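Local structure of Abbfa_003403 (Acinetobacter baumannii, 4ZXH) at residues A[209-214]-A[933-938]; A[337-340]-A[345-348]; A[984-989]-A[999-1004]. The protein probably assembles a peptide product as a nonribosomal peptide synthetase, with condensation, adenylation, peptidyl carrier and thioesterase domains in one chain. All coordinates share one frame; numbering follows the deposited sequence.

One contact crosses between domains, and the other two lie within the condensation and carrier domains. In interaction 1 a loop of the condensation domain packs on a turn of the adenylation domain's C-terminal part, by rings and methyls. Interaction 2 lies wholly within the condensation domain: its segments meet by a methyl on a guanidinium face, whose N-H groups bind the phosphate of the pantetheine arm. Interaction 3, within the carrier domain, is almost purely aromatic and aliphatic. All three are partly buried, none wholly core. Residues 345-348 connect them: Asp347 takes hydrogen bonds from His211 and Tyr935 of interaction 1, and Arg346 packs on Phe1002 of 999-1004.

Interaction 1 of 3, residues A[209-214]-A[933-938]; sequences APHVHS and PAYMVP
Tyr935 meets both His211 and Val212, and these three side chains make the whole contact between the condensation-domain loop 209-214 and the 3-10 turn 934-936 in the C-terminal part of the adenylation domain. The apolar part is a CH-pi contact. Val212 CG1 stands over the middle of the phenol ring of Tyr935, 4.0 Å from its centroid and only 8° off the ring normal, with Tyr935 CZ and CE1 nearest to the methyl. The valine and tyrosine side chains run across each other at about a right angle. Tyr935 CG sits between its own backbone N and carbonyl carbon (chi1 65°), a torsion that directs the ring toward 209-214, where its face receives the methyl.

The aromatic part is looser. The His211 ring and the Tyr935 ring form an oblique pair, with centroids 5.8 Å apart and planes at 63°. His211 CD2 comes to 3.8 Å from Tyr935 CB, and the imidazole covers that CB and the adjoining CD1 corner of the tyrosine ring.

No hydrogen bond runs directly between the segments; polar groups are joined through third parties. Asp347 OD2 accepts from both His211 NE2 and the backbone N of Tyr935, so one carboxylate oxygen ties the imidazole to the turn. At the far end of the phenol, Tyr935 OH is hydrogen-bonded to Arg221, a residue that the Val212 side chain also touches. Phe876 meets the Tyr935 ring as well, at a steep angle.

The chemistry implies an interface shaped by a methyl on a ring, in which the aspartate bridges His211 and the Tyr935 backbone N and so links the two segments through a third residue; its negative charge would probably favour a proton on the imidazole.

Interaction 2 of 3, residues A[337-340]-A[345-348]; sequences RVVE and KRDG. With PNS (4'-phosphopantetheine), chain B.
Arg346 lays one face of its guanidinium against Val339, whose CG1 lies 3.7 Å above the plane, toward the rim of the group. This is a loop of the condensation domain folding back on helix 335-342, at the mouth of the pocket that takes the 4'-phosphopantetheine arm of the carrier domain. The arginine starts off to one side of the helix; a bend at chi2 (-54°) brings its end back to it. There Arg346 NH2 is the part nearest the helix, at 3.9 Å from Val339 CG1.

The edge of the same group serves the phosphate. Arg346 NE gives a hydrogen bond to O23 of the arm, 3.0 Å long, with that oxygen near the guanidinium plane. Arg346 NH2 reaches the other oxygen, O25, at 3.1 Å and with the straighter approach (160° at the hydrogen); a second, weak bond from NE also goes to O25. NH1 is held by the backbone O of Pro344, which fixes the group from its remaining nitrogen and limits its rotation. Two oxygens of the phosphate are therefore gripped by one cation, and the positive guanidinium probably offsets phosphate charge.

The arm is also hydrogen-bonded to the backbone N of Ser1008 and to Asn351 OD1, and His1007 of the carrier domain packs on both Arg346 and Glu340. Val339 divides its two methyls between the partners: CG1 takes the guanidinium, while Val339 CG2 touches the pantetheine methyl C31 at 3.8 Å.

Interaction 3 of 3, residues A[984-989]-A[999-1004]; sequences TTFEQI and DDFFEL
Phe1001 reaches from the loop 999-1004 to helix 977-990, and its side chain passes from Phe986 to Ile989 along its length. At the root, Phe1001 CB lies 3.7 Å from Phe986 CE2, with Phe986 CZ a little farther off. CG stands opposite the backbone N (chi1 176°), and this carries the ring along the helix, across Phe986 and on toward Ile989. The next atom, Phe1001 CD1, sits over the centre of the Phe986 ring, 4.0 Å above its plane. On the other branch, Phe1001 CD2 sits 3.6 Å above the plane of the Phe1002 ring, over its centre. Phe1001 CE1, one step beyond CD1, comes to 4.1 Å from Ile989 CG2, which meets the ring at its edge.

The two phenyl rings therefore form a T-shaped pair: the edge of Phe1001 points at the face of Phe986, with centroids 5.3 Å apart and planes at 68°. The rim of Phe986 has its own neighbour, since Phe986 CE2 faces the backbone O of Asp999 at 4.2 Å, close to the plane of the ring. Leu1014 of helix 1008-1022, the helix that starts with the pantetheine-bearing Ser1008, packs on both phenylalanines and joins this helix to the pair.

On the loop itself, Asp1000 OD1 accepts from two backbone N atoms: the Phe1002 bond closes an Asx turn, and the bond from Glu1003 extends it to an Asx motif. Its other oxygen is hydrogen-bonded to Ser1035, so the carboxylate fixes the loop from which Phe1001 springs.

No hydrogen bond runs between the two segments. Helix and loop of this carrier domain are thus joined by ring quadrupoles and dispersion, while hydrogen bonding within the loop and to Ser1035 sets the backbone that aims the aromatic edge.

Interaction 1 of 3, residues A[209-214]-A[933-938]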
ATOM      1  N   ALA A 209       5.993   5.978 -17.484  1.00 41.18           N
ATOM      2  CA  ALA A 209       5.404   4.702 -17.084  1.00 37.34           C
ATOM      3  C   ALA A 209       4.622   4.875 -15.805  1.00 33.93           C
ATOM      4  O   ALA A 209       5.060   5.592 -14.901  1.00 39.27           O
ATOM      5  CB  ALA A 209       6.476   3.646 -16.903  1.00 39.55           C
ATOM      6  N   PRO A 210       3.463   4.219 -15.708  1.00 33.47           N
ATOM      7  CA  PRO A 210       2.784   4.275 -14.414  1.00 42.48           C
ATOM      8  C   PRO A 210       3.568   3.508 -13.335  1.00 36.91           C
ATOM      9  O   PRO A 210       4.317   2.569 -13.599  1.00 43.87           O
ATOM     10  CB  PRO A 210       1.439   3.610 -14.695  1.00 28.60           C
ATOM     11  CG  PRO A 210       1.757   2.628 -15.734  1.00 28.72           C
ATOM     12  CD  PRO A 210       2.821   3.260 -16.617  1.00 35.83           C
ATOM     13  N   HIS A 211       3.382   3.947 -12.108  1.00 29.97           N
ATOM     14  CA  HIS A 211       3.966   3.320 -10.949  1.00 29.60           C
ATOM     15  C   HIS A 211       3.472   1.888 -10.802  1.00 32.04           C
ATOM     16  O   HIS A 211       4.252   0.991 -10.478  1.00 36.09           O
ATOM     17  CB  HIS A 211       3.617   4.156  -9.721  1.00 27.67           C
ATOM     18  CG  HIS A 211       4.090   3.581  -8.430  1.00 30.90           C
ATOM     19  ND1 HIS A 211       5.356   3.815  -7.934  1.00 27.11           N
ATOM     20  CD2 HIS A 211       3.458   2.804  -7.515  1.00 23.95           C
ATOM     21  CE1 HIS A 211       5.482   3.203  -6.768  1.00 27.22           C
ATOM     22  NE2 HIS A 211       4.347   2.580  -6.494  1.00 23.29           N
ATOM     23  N   VAL A 212       2.182   1.677 -11.054  1.00 35.67           N
ATOM     24  CA  VAL A 212       1.569   0.352 -10.937  1.00 25.01           C
ATOM     25  C   VAL A 212       0.425   0.228 -11.950  1.00 35.32           C
ATOM     26  O   VAL A 212      -0.188   1.230 -12.343  1.00 48.38           O
ATOM     27  CB  VAL A 212       1.059   0.088  -9.489  1.00 24.56           C
ATOM     28  CG1 VAL A 212       0.047   1.132  -9.053  1.00 25.34           C
ATOM     29  CG2 VAL A 212       0.451  -1.272  -9.370  1.00 42.31           C
ATOM     30  N   HIS A 213       0.159  -0.996 -12.400  1.00 26.06           N
ATOM     31  CA  HIS A 213      -0.927  -1.252 -13.340  1.00 27.12           C
ATOM     32  C   HIS A 213      -2.262  -1.039 -12.660  1.00 28.07           C
ATOM     33  O   HIS A 213      -2.330  -0.923 -11.446  1.00 29.93           O
ATOM     34  CB  HIS A 213      -0.859  -2.671 -13.872  1.00 26.95           C
ATOM     35  CG  HIS A 213      -1.100  -3.704 -12.817  1.00 43.44           C
ATOM     36  ND1 HIS A 213      -2.361  -4.013 -12.351  1.00 44.67           N
ATOM     37  CD2 HIS A 213      -0.239  -4.476 -12.115  1.00 30.78           C
ATOM     38  CE1 HIS A 213      -2.266  -4.945 -11.420  1.00 34.94           C
ATOM     39  NE2 HIS A 213      -0.989  -5.239 -11.254  1.00 29.69           N
ATOM     40  N   SER A 214      -3.335  -1.041 -13.436  1.00 36.29           N
ATOM     41  CA  SER A 214      -4.646  -0.756 -12.874  1.00 31.93           C
ATOM     42  C   SER A 214      -5.604  -1.883 -13.185  1.00 34.86           C
ATOM     43  O   SER A 214      -6.770  -1.654 -13.495  1.00 37.84           O
ATOM     44  CB  SER A 214      -5.190   0.566 -13.407  1.00 32.05           C
ATOM     45  OG  SER A 214      -4.198   1.582 -13.357  1.00 44.66           O
ATOM     46  N   PRO A 933       0.387  -0.263   0.850  1.00 30.30           N
ATOM     47  CA  PRO A 933       1.377  -0.036  -0.208  1.00 28.42           C
ATOM     48  C   PRO A 933       1.712   1.433  -0.219  1.00 31.78           C
ATOM     49  O   PRO A 933       0.846   2.240   0.126  1.00 30.86           O
ATOM     50  CB  PRO A 933       0.655  -0.448  -1.491  1.00 28.86           C
ATOM     51  CG  PRO A 933      -0.407  -1.360  -1.039  1.00 29.17           C
ATOM     52  CD  PRO A 933      -0.821  -0.931   0.348  1.00 28.25           C
ATOM     53  N   ALA A 934       2.932   1.776  -0.608  1.00 28.03           N
ATOM     54  CA  ALA A 934       3.391   3.151  -0.554  1.00 27.53           C
ATOM     55  C   ALA A 934       2.496   4.087  -1.356  1.00 39.58           C
ATOM     56  O   ALA A 934       2.257   5.221  -0.946  1.00 47.47           O
ATOM     57  CB  ALA A 934       4.806   3.242  -1.038  1.00 28.70           C
ATOM     58  N   TYR A 935       1.991   3.624  -2.493  1.00 27.24           N
ATOM     59  CA  TYR A 935       1.197   4.509  -3.331  1.00 32.62           C
ATOM     60  C   TYR A 935      -0.177   4.784  -2.731  1.00 39.35           C
ATOM     61  O   TYR A 935      -0.875   5.678  -3.186  1.00 44.04           O
ATOM     62  CB  TYR A 935       1.056   3.949  -4.757  1.00 31.14           C
ATOM     63  CG  TYR A 935       0.301   2.646  -4.908  1.00 34.74           C
ATOM     64  CD1 TYR A 935       0.972   1.419  -4.898  1.00 37.66           C
ATOM     65  CD2 TYR A 935      -1.079   2.636  -5.106  1.00 30.89           C
ATOM     66  CE1 TYR A 935       0.284   0.218  -5.059  1.00 30.48           C
ATOM     67  CE2 TYR A 935      -1.772   1.440  -5.266  1.00 33.93           C
ATOM     68  CZ  TYR A 935      -1.085   0.234  -5.242  1.00 34.31           C
ATOM     69  OH  TYR A 935      -1.780  -0.947  -5.392  1.00 36.23           O
ATOM     70  N   MET A 936      -0.556   4.047  -1.691  1.00 36.80           N
ATOM     71  CA  MET A 936      -1.843   4.286  -1.046  1.00 31.87           C
ATOM     72  C   MET A 936      -1.740   5.077   0.279  1.00 32.92           C
ATOM     73  O   MET A 936      -2.724   5.207   1.015  1.00 31.76           O
ATOM     74  CB  MET A 936      -2.553   2.948  -0.831  1.00 26.83           C
ATOM     75  CG  MET A 936      -2.948   2.320  -2.158  1.00 35.91           C
ATOM     76  SD  MET A 936      -3.631   0.660  -2.101  1.00 33.61           S
ATOM     77  CE  MET A 936      -5.232   0.989  -1.365  1.00 30.76           C
ATOM     78  N   VAL A 937      -0.557   5.611   0.573  1.00 27.57           N
ATOM     79  CA  VAL A 937      -0.364   6.389   1.792  1.00 33.40           C
ATOM     80  C   VAL A 937      -0.627   7.867   1.558  1.00 35.66           C
ATOM     81  O   VAL A 937       0.077   8.492   0.764  1.00 36.37           O
ATOM     82  CB  VAL A 937       1.052   6.250   2.339  1.00 31.28           C
ATOM     83  CG1 VAL A 937       1.233   7.186   3.545  1.00 31.05           C
ATOM     84  CG2 VAL A 937       1.336   4.810   2.696  1.00 27.56           C
ATOM     85  N   PRO A 938      -1.637   8.430   2.251  1.00 35.77           N
ATOM     86  CA  PRO A 938      -2.081   9.816   2.043  1.00 33.05           C
ATOM     87  C   PRO A 938      -0.976  10.833   2.243  1.00 28.30           C
ATOM     88  O   PRO A 938      -0.086  10.627   3.067  1.00 30.97           O
ATOM     89  CB  PRO A 938      -3.178   9.994   3.096  1.00 31.60           C
ATOM     90  CG  PRO A 938      -3.732   8.637   3.262  1.00 31.51           C
ATOM     91  CD  PRO A 938      -2.531   7.717   3.176  1.00 37.00           C
TER

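Interaction 2 of 3, residues A[337-340]-A[345-348]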
ATOM      1  N   ARG A 337      20.254  -1.519 -13.171  1.00 31.92           N
ATOM      2  CA  ARG A 337      20.822  -0.236 -13.541  1.00 33.59           C
ATOM      3  C   ARG A 337      19.742   0.676 -14.117  1.00 35.17           C
ATOM      4  O   ARG A 337      19.815   1.891 -13.962  1.00 37.87           O
ATOM      5  CB  ARG A 337      21.971  -0.416 -14.538  1.00 37.43           C
ATOM      6  CG  ARG A 337      22.688   0.881 -14.898  1.00 44.68           C
ATOM      7  CD  ARG A 337      23.360   1.476 -13.677  1.00 58.55           C
ATOM      8  NE  ARG A 337      24.175   2.647 -13.992  1.00 66.73           N
ATOM      9  CZ  ARG A 337      23.737   3.904 -13.952  1.00 73.36           C
ATOM     10  NH1 ARG A 337      22.479   4.171 -13.611  1.00 72.56           N
ATOM     11  NH2 ARG A 337      24.563   4.897 -14.252  1.00 77.22           N
ATOM     12  N   VAL A 338      18.737   0.102 -14.777  1.00 37.23           N
ATOM     13  CA  VAL A 338      17.640   0.918 -15.300  1.00 33.81           C
ATOM     14  C   VAL A 338      16.800   1.483 -14.154  1.00 40.29           C
ATOM     15  O   VAL A 338      16.392   2.648 -14.195  1.00 46.16           O
ATOM     16  CB  VAL A 338      16.724   0.128 -16.254  1.00 30.22           C
ATOM     17  CG1 VAL A 338      15.501   0.964 -16.637  1.00 27.36           C
ATOM     18  CG2 VAL A 338      17.485  -0.279 -17.493  1.00 28.11           C
ATOM     19  N   VAL A 339      16.542   0.671 -13.127  1.00 26.82           N
ATOM     20  CA  VAL A 339      15.728   1.144 -12.017  1.00 28.88           C
ATOM     21  C   VAL A 339      16.476   2.239 -11.280  1.00 36.22           C
ATOM     22  O   VAL A 339      15.882   3.228 -10.859  1.00 41.95           O
ATOM     23  CB  VAL A 339      15.355   0.020 -11.061  1.00 29.00           C
ATOM     24  CG1 VAL A 339      14.903   0.589  -9.727  1.00 32.15           C
ATOM     25  CG2 VAL A 339      14.260  -0.820 -11.668  1.00 29.55           C
ATOM     26  N   GLU A 340      17.788   2.077 -11.164  1.00 25.43           N
ATOM     27  CA  GLU A 340      18.633   3.105 -10.559  1.00 41.65           C
ATOM     28  C   GLU A 340      18.512   4.441 -11.307  1.00 44.42           C
ATOM     29  O   GLU A 340      18.433   5.490 -10.676  1.00 55.58           O
ATOM     30  CB  GLU A 340      20.090   2.631 -10.513  1.00 38.17           C
ATOM     31  CG  GLU A 340      21.131   3.687 -10.138  1.00 48.09           C
ATOM     32  CD  GLU A 340      22.566   3.118 -10.046  1.00 59.56           C
ATOM     33  OE1 GLU A 340      22.760   1.882 -10.168  1.00 65.11           O
ATOM     34  OE2 GLU A 340      23.504   3.920  -9.855  1.00 58.93           O
ATOM     35  N   LYS A 345       9.549   5.685  -7.256  1.00 33.06           N
ATOM     36  CA  LYS A 345       9.291   5.628  -5.827  1.00 23.83           C
ATOM     37  C   LYS A 345       9.372   4.186  -5.386  1.00 27.13           C
ATOM     38  O   LYS A 345       8.592   3.367  -5.843  1.00 31.42           O
ATOM     39  CB  LYS A 345       7.914   6.187  -5.478  1.00 33.37           C
ATOM     40  CG  LYS A 345       7.655   6.241  -3.976  1.00 49.21           C
ATOM     41  CD  LYS A 345       6.185   6.438  -3.638  1.00 59.67           C
ATOM     42  CE  LYS A 345       5.763   7.890  -3.721  1.00 61.35           C
ATOM     43  NZ  LYS A 345       4.295   7.952  -3.531  1.00 63.72           N
ATOM     44  N   ARG A 346      10.312   3.865  -4.500  1.00 33.97           N
ATOM     45  CA  ARG A 346      10.430   2.500  -4.019  1.00 29.96           C
ATOM     46  C   ARG A 346       9.223   2.158  -3.146  1.00 30.34           C
ATOM     47  O   ARG A 346       8.768   2.965  -2.346  1.00 26.94           O
ATOM     48  CB  ARG A 346      11.732   2.306  -3.266  1.00 28.24           C
ATOM     49  CG  ARG A 346      12.973   2.607  -4.096  1.00 31.33           C
ATOM     50  CD  ARG A 346      13.044   1.841  -5.425  1.00 23.83           C
ATOM     51  NE  ARG A 346      14.430   1.810  -5.906  1.00 25.20           N
ATOM     52  CZ  ARG A 346      15.062   2.855  -6.440  1.00 28.47           C
ATOM     53  NH1 ARG A 346      14.425   4.011  -6.583  1.00 35.41           N
ATOM     54  NH2 ARG A 346      16.323   2.751  -6.838  1.00 24.30           N
ATOM     55  N   ASP A 347       8.702   0.951  -3.336  1.00 29.17           N
ATOM     56  CA  ASP A 347       7.418   0.557  -2.792  1.00 21.30           C
ATOM     57  C   ASP A 347       7.466  -0.970  -2.599  1.00 20.72           C
ATOM     58  O   ASP A 347       7.515  -1.729  -3.557  1.00 31.93           O
ATOM     59  CB  ASP A 347       6.309   1.021  -3.757  1.00 21.72           C
ATOM     60  CG  ASP A 347       4.895   0.690  -3.283  1.00 32.03           C
ATOM     61  OD1 ASP A 347       4.693  -0.308  -2.556  1.00 25.52           O
ATOM     62  OD2 ASP A 347       3.966   1.426  -3.695  1.00 30.97           O
ATOM     63  N   GLY A 348       7.463  -1.411  -1.349  1.00 20.61           N
ATOM     64  CA  GLY A 348       7.652  -2.810  -1.000  1.00 20.15           C
ATOM     65  C   GLY A 348       6.514  -3.742  -1.370  1.00 33.73           C
ATOM     66  O   GLY A 348       6.561  -4.947  -1.095  1.00 37.60           O
TER
HETATM   67  O23 PNS B1401      14.896  -1.113  -5.566  1.00 28.78           O
HETATM   68  P24 PNS B1401      16.331  -1.350  -5.958  1.00 28.70           P
HETATM   69  O25 PNS B1401      17.148  -0.177  -6.427  1.00 28.18           O
HETATM   70  O27 PNS B1401      16.264  -2.420  -7.163  1.00 38.06           O
HETATM   71  C28 PNS B1401      15.587  -3.661  -6.992  1.00 36.72           C
HETATM   72  C29 PNS B1401      15.744  -4.484  -8.259  1.00 39.68           C
HETATM   73  C30 PNS B1401      17.252  -4.632  -8.472  1.00 38.81           C
HETATM   74  C31 PNS B1401      15.099  -3.740  -9.428  1.00 37.31           C
HETATM   75  C32 PNS B1401      15.035  -5.835  -8.081  1.00 36.28           C
HETATM   76  O33 PNS B1401      13.749  -5.569  -7.499  1.00 31.14           O
HETATM   77  C34 PNS B1401      14.922  -6.565  -9.406  1.00 36.04           C
HETATM   78  O35 PNS B1401      15.911  -6.912 -10.050  1.00 32.67           O
HETATM   79  N36 PNS B1401      13.711  -6.842  -9.869  1.00 29.27           N
HETATM   80  C37 PNS B1401      13.499  -7.535 -11.129  1.00 25.61           C
HETATM   81  C38 PNS B1401      12.728  -8.819 -10.826  1.00 31.38           C
HETATM   82  C39 PNS B1401      13.134  -9.888 -11.793  0.50 37.97           C
HETATM   83  O40 PNS B1401      14.293  -9.983 -12.170  0.50 45.27           O
HETATM   84  N41 PNS B1401      12.139 -10.678 -12.172  0.50 35.69           N
HETATM   85  C42 PNS B1401      12.189 -11.798 -13.080  0.50 33.92           C
HETATM   86  C43 PNS B1401      10.718 -12.040 -13.348  0.50 32.12           C
HETATM   87  S44 PNS B1401      10.309 -11.225 -14.898  0.50 61.73           S

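Interaction 3 of 3, residues A[984-989]-A[999-1004]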
ATOM      1  N   THR A 984      25.388  11.076   9.316  1.00 26.61           N
ATOM      2  CA  THR A 984      26.728  10.930   8.762  1.00 31.12           C
ATOM      3  C   THR A 984      26.835   9.729   7.809  1.00 27.83           C
ATOM      4  O   THR A 984      27.481   9.806   6.774  1.00 23.44           O
ATOM      5  CB  THR A 984      27.747  10.793   9.869  1.00 19.55           C
ATOM      6  OG1 THR A 984      27.780  12.023  10.584  1.00 50.74           O
ATOM      7  CG2 THR A 984      29.098  10.579   9.294  1.00 29.24           C
ATOM      8  N   THR A 985      26.164   8.631   8.130  1.00 26.31           N
ATOM      9  CA  THR A 985      26.259   7.469   7.260  1.00 29.23           C
ATOM     10  C   THR A 985      25.486   7.696   5.958  1.00 29.31           C
ATOM     11  O   THR A 985      26.012   7.439   4.870  1.00 28.32           O
ATOM     12  CB  THR A 985      25.778   6.202   7.950  1.00 27.36           C
ATOM     13  OG1 THR A 985      26.616   5.944   9.082  1.00 43.83           O
ATOM     14  CG2 THR A 985      25.956   5.070   7.046  1.00 23.04           C
ATOM     15  N   PHE A 986      24.267   8.212   6.050  1.00 26.03           N
ATOM     16  CA  PHE A 986      23.544   8.609   4.838  1.00 19.66           C
ATOM     17  C   PHE A 986      24.354   9.560   3.967  1.00 25.79           C
ATOM     18  O   PHE A 986      24.426   9.348   2.748  1.00 25.39           O
ATOM     19  CB  PHE A 986      22.223   9.275   5.165  1.00 23.92           C
ATOM     20  CG  PHE A 986      21.102   8.317   5.415  1.00 21.03           C
ATOM     21  CD1 PHE A 986      21.331   7.123   6.104  1.00 16.39           C
ATOM     22  CD2 PHE A 986      19.806   8.631   5.000  1.00 15.18           C
ATOM     23  CE1 PHE A 986      20.281   6.238   6.367  1.00 21.78           C
ATOM     24  CE2 PHE A 986      18.756   7.761   5.252  1.00 15.48           C
ATOM     25  CZ  PHE A 986      18.984   6.564   5.946  1.00 19.17           C
ATOM     26  N   GLU A 987      24.954  10.591   4.575  1.00 17.02           N
ATOM     27  CA  GLU A 987      25.679  11.639   3.831  1.00 25.78           C
ATOM     28  C   GLU A 987      26.818  11.027   3.042  1.00 34.28           C
ATOM     29  O   GLU A 987      27.012  11.275   1.833  1.00 25.61           O
ATOM     30  CB  GLU A 987      26.257  12.703   4.770  1.00 24.22           C
ATOM     31  CG  GLU A 987      25.236  13.747   5.235  1.00 35.33           C
ATOM     32  CD  GLU A 987      25.792  14.699   6.305  1.00 54.41           C
ATOM     33  OE1 GLU A 987      27.002  14.636   6.662  1.00 61.84           O
ATOM     34  OE2 GLU A 987      24.994  15.529   6.794  1.00 55.18           O
ATOM     35  N   GLN A 988      27.547  10.172   3.755  1.00 35.81           N
ATOM     36  CA  GLN A 988      28.837   9.680   3.298  1.00 33.32           C
ATOM     37  C   GLN A 988      28.618   8.668   2.125  1.00 43.02           C
ATOM     38  O   GLN A 988      29.280   8.717   1.079  1.00 44.83           O
ATOM     39  CB  GLN A 988      29.604   8.974   4.384  1.00 55.51           C
ATOM     40  CG  GLN A 988      30.421   9.807   5.124  1.00 78.75           C
ATOM     41  CD  GLN A 988      31.854   9.389   5.111  1.00 96.98           C
ATOM     42  OE1 GLN A 988      32.276   8.234   4.832  1.00100.56           O
ATOM     43  NE2 GLN A 988      32.613  10.274   5.608  1.00112.23           N
ATOM     44  N   ILE A 989      27.598   7.823   2.274  1.00 28.54           N
ATOM     45  CA  ILE A 989      27.262   6.737   1.327  1.00 35.76           C
ATOM     46  C   ILE A 989      26.495   7.230   0.051  1.00 34.39           C
ATOM     47  O   ILE A 989      26.636   6.683  -1.047  1.00 38.56           O
ATOM     48  CB  ILE A 989      26.427   5.652   2.080  1.00 39.08           C
ATOM     49  CG1 ILE A 989      26.345   4.349   1.318  1.00 38.69           C
ATOM     50  CG2 ILE A 989      25.025   6.112   2.290  1.00 46.39           C
ATOM     51  CD1 ILE A 989      27.653   3.681   1.233  1.00 56.28           C
ATOM     52  N   ASP A 999      14.711  13.091   5.444  1.00 31.24           N
ATOM     53  CA  ASP A 999      15.082  12.812   4.065  1.00 30.05           C
ATOM     54  C   ASP A 999      15.088  11.324   3.845  1.00 28.97           C
ATOM     55  O   ASP A 999      15.655  10.575   4.638  1.00 38.26           O
ATOM     56  CB  ASP A 999      16.453  13.407   3.720  1.00 32.20           C
ATOM     57  CG  ASP A 999      16.427  14.928   3.664  1.00 36.96           C
ATOM     58  OD1 ASP A 999      15.315  15.498   3.561  1.00 36.94           O
ATOM     59  OD2 ASP A 999      17.507  15.552   3.723  1.00 40.81           O
ATOM     60  N   ASP A1000      14.455  10.906   2.757  1.00 30.35           N
ATOM     61  CA  ASP A1000      14.326   9.496   2.434  1.00 26.51           C
ATOM     62  C   ASP A1000      15.552   9.001   1.651  1.00 27.84           C
ATOM     63  O   ASP A1000      16.018   9.630   0.689  1.00 25.61           O
ATOM     64  CB  ASP A1000      13.030   9.260   1.662  1.00 20.04           C
ATOM     65  CG  ASP A1000      12.787   7.798   1.347  1.00 41.40           C
ATOM     66  OD1 ASP A1000      13.551   7.213   0.539  1.00 36.64           O
ATOM     67  OD2 ASP A1000      11.815   7.242   1.906  1.00 39.84           O
ATOM     68  N   PHE A1001      16.064   7.860   2.079  1.00 25.03           N
ATOM     69  CA  PHE A1001      17.289   7.318   1.533  1.00 23.53           C
ATOM     70  C   PHE A1001      17.206   7.153   0.026  1.00 32.80           C
ATOM     71  O   PHE A1001      18.135   7.501  -0.688  1.00 34.65           O
ATOM     72  CB  PHE A1001      17.592   5.990   2.212  1.00 17.97           C
ATOM     73  CG  PHE A1001      18.783   5.288   1.676  1.00 23.62           C
ATOM     74  CD1 PHE A1001      20.065   5.659   2.077  1.00 29.42           C
ATOM     75  CD2 PHE A1001      18.627   4.221   0.798  1.00 28.26           C
ATOM     76  CE1 PHE A1001      21.190   4.995   1.585  1.00 17.82           C
ATOM     77  CE2 PHE A1001      19.742   3.540   0.304  1.00 30.36           C
ATOM     78  CZ  PHE A1001      21.019   3.929   0.698  1.00 26.77           C
ATOM     79  N   PHE A1002      16.078   6.648  -0.461  1.00 33.41           N
ATOM     80  CA  PHE A1002      15.964   6.324  -1.873  1.00 29.16           C
ATOM     81  C   PHE A1002      15.586   7.561  -2.699  1.00 33.81           C
ATOM     82  O   PHE A1002      16.000   7.693  -3.848  1.00 43.19           O
ATOM     83  CB  PHE A1002      14.954   5.183  -2.075  1.00 29.43           C
ATOM     84  CG  PHE A1002      15.384   3.886  -1.445  1.00 31.03           C
ATOM     85  CD1 PHE A1002      16.210   2.997  -2.138  1.00 34.05           C
ATOM     86  CD2 PHE A1002      14.985   3.557  -0.157  1.00 31.63           C
ATOM     87  CE1 PHE A1002      16.634   1.798  -1.552  1.00 23.81           C
ATOM     88  CE2 PHE A1002      15.399   2.359   0.439  1.00 33.19           C
ATOM     89  CZ  PHE A1002      16.231   1.482  -0.256  1.00 24.50           C
ATOM     90  N   GLU A1003      14.822   8.474  -2.109  1.00 31.61           N
ATOM     91  CA  GLU A1003      14.555   9.753  -2.760  1.00 31.58           C
ATOM     92  C   GLU A1003      15.815  10.588  -2.911  1.00 37.39           C
ATOM     93  O   GLU A1003      15.968  11.308  -3.887  1.00 44.36           O
ATOM     94  CB  GLU A1003      13.507  10.543  -1.990  1.00 27.30           C
ATOM     95  CG  GLU A1003      12.110   9.955  -2.096  1.00 47.71           C
ATOM     96  CD  GLU A1003      11.102  10.650  -1.200  1.00 73.74           C
ATOM     97  OE1 GLU A1003      11.482  11.617  -0.496  1.00 77.41           O
ATOM     98  OE2 GLU A1003       9.928  10.214  -1.188  1.00 87.50           O
ATOM     99  N   LEU A1004      16.719  10.495  -1.940  1.00 33.92           N
ATOM    100  CA  LEU A1004      17.983  11.209  -2.017  1.00 26.25           C
ATOM    101  C   LEU A1004      18.946  10.671  -3.078  1.00 35.69           C
ATOM    102  O   LEU A1004      20.022  11.230  -3.280  1.00 45.17           O
ATOM    103  CB  LEU A1004      18.676  11.189  -0.667  1.00 24.82           C
ATOM    104  CG  LEU A1004      18.105  12.066   0.441  1.00 27.73           C
ATOM    105  CD1 LEU A1004      18.906  11.829   1.684  1.00 29.42           C
ATOM    106  CD2 LEU A1004      18.113  13.550   0.069  1.00 20.89           C
TER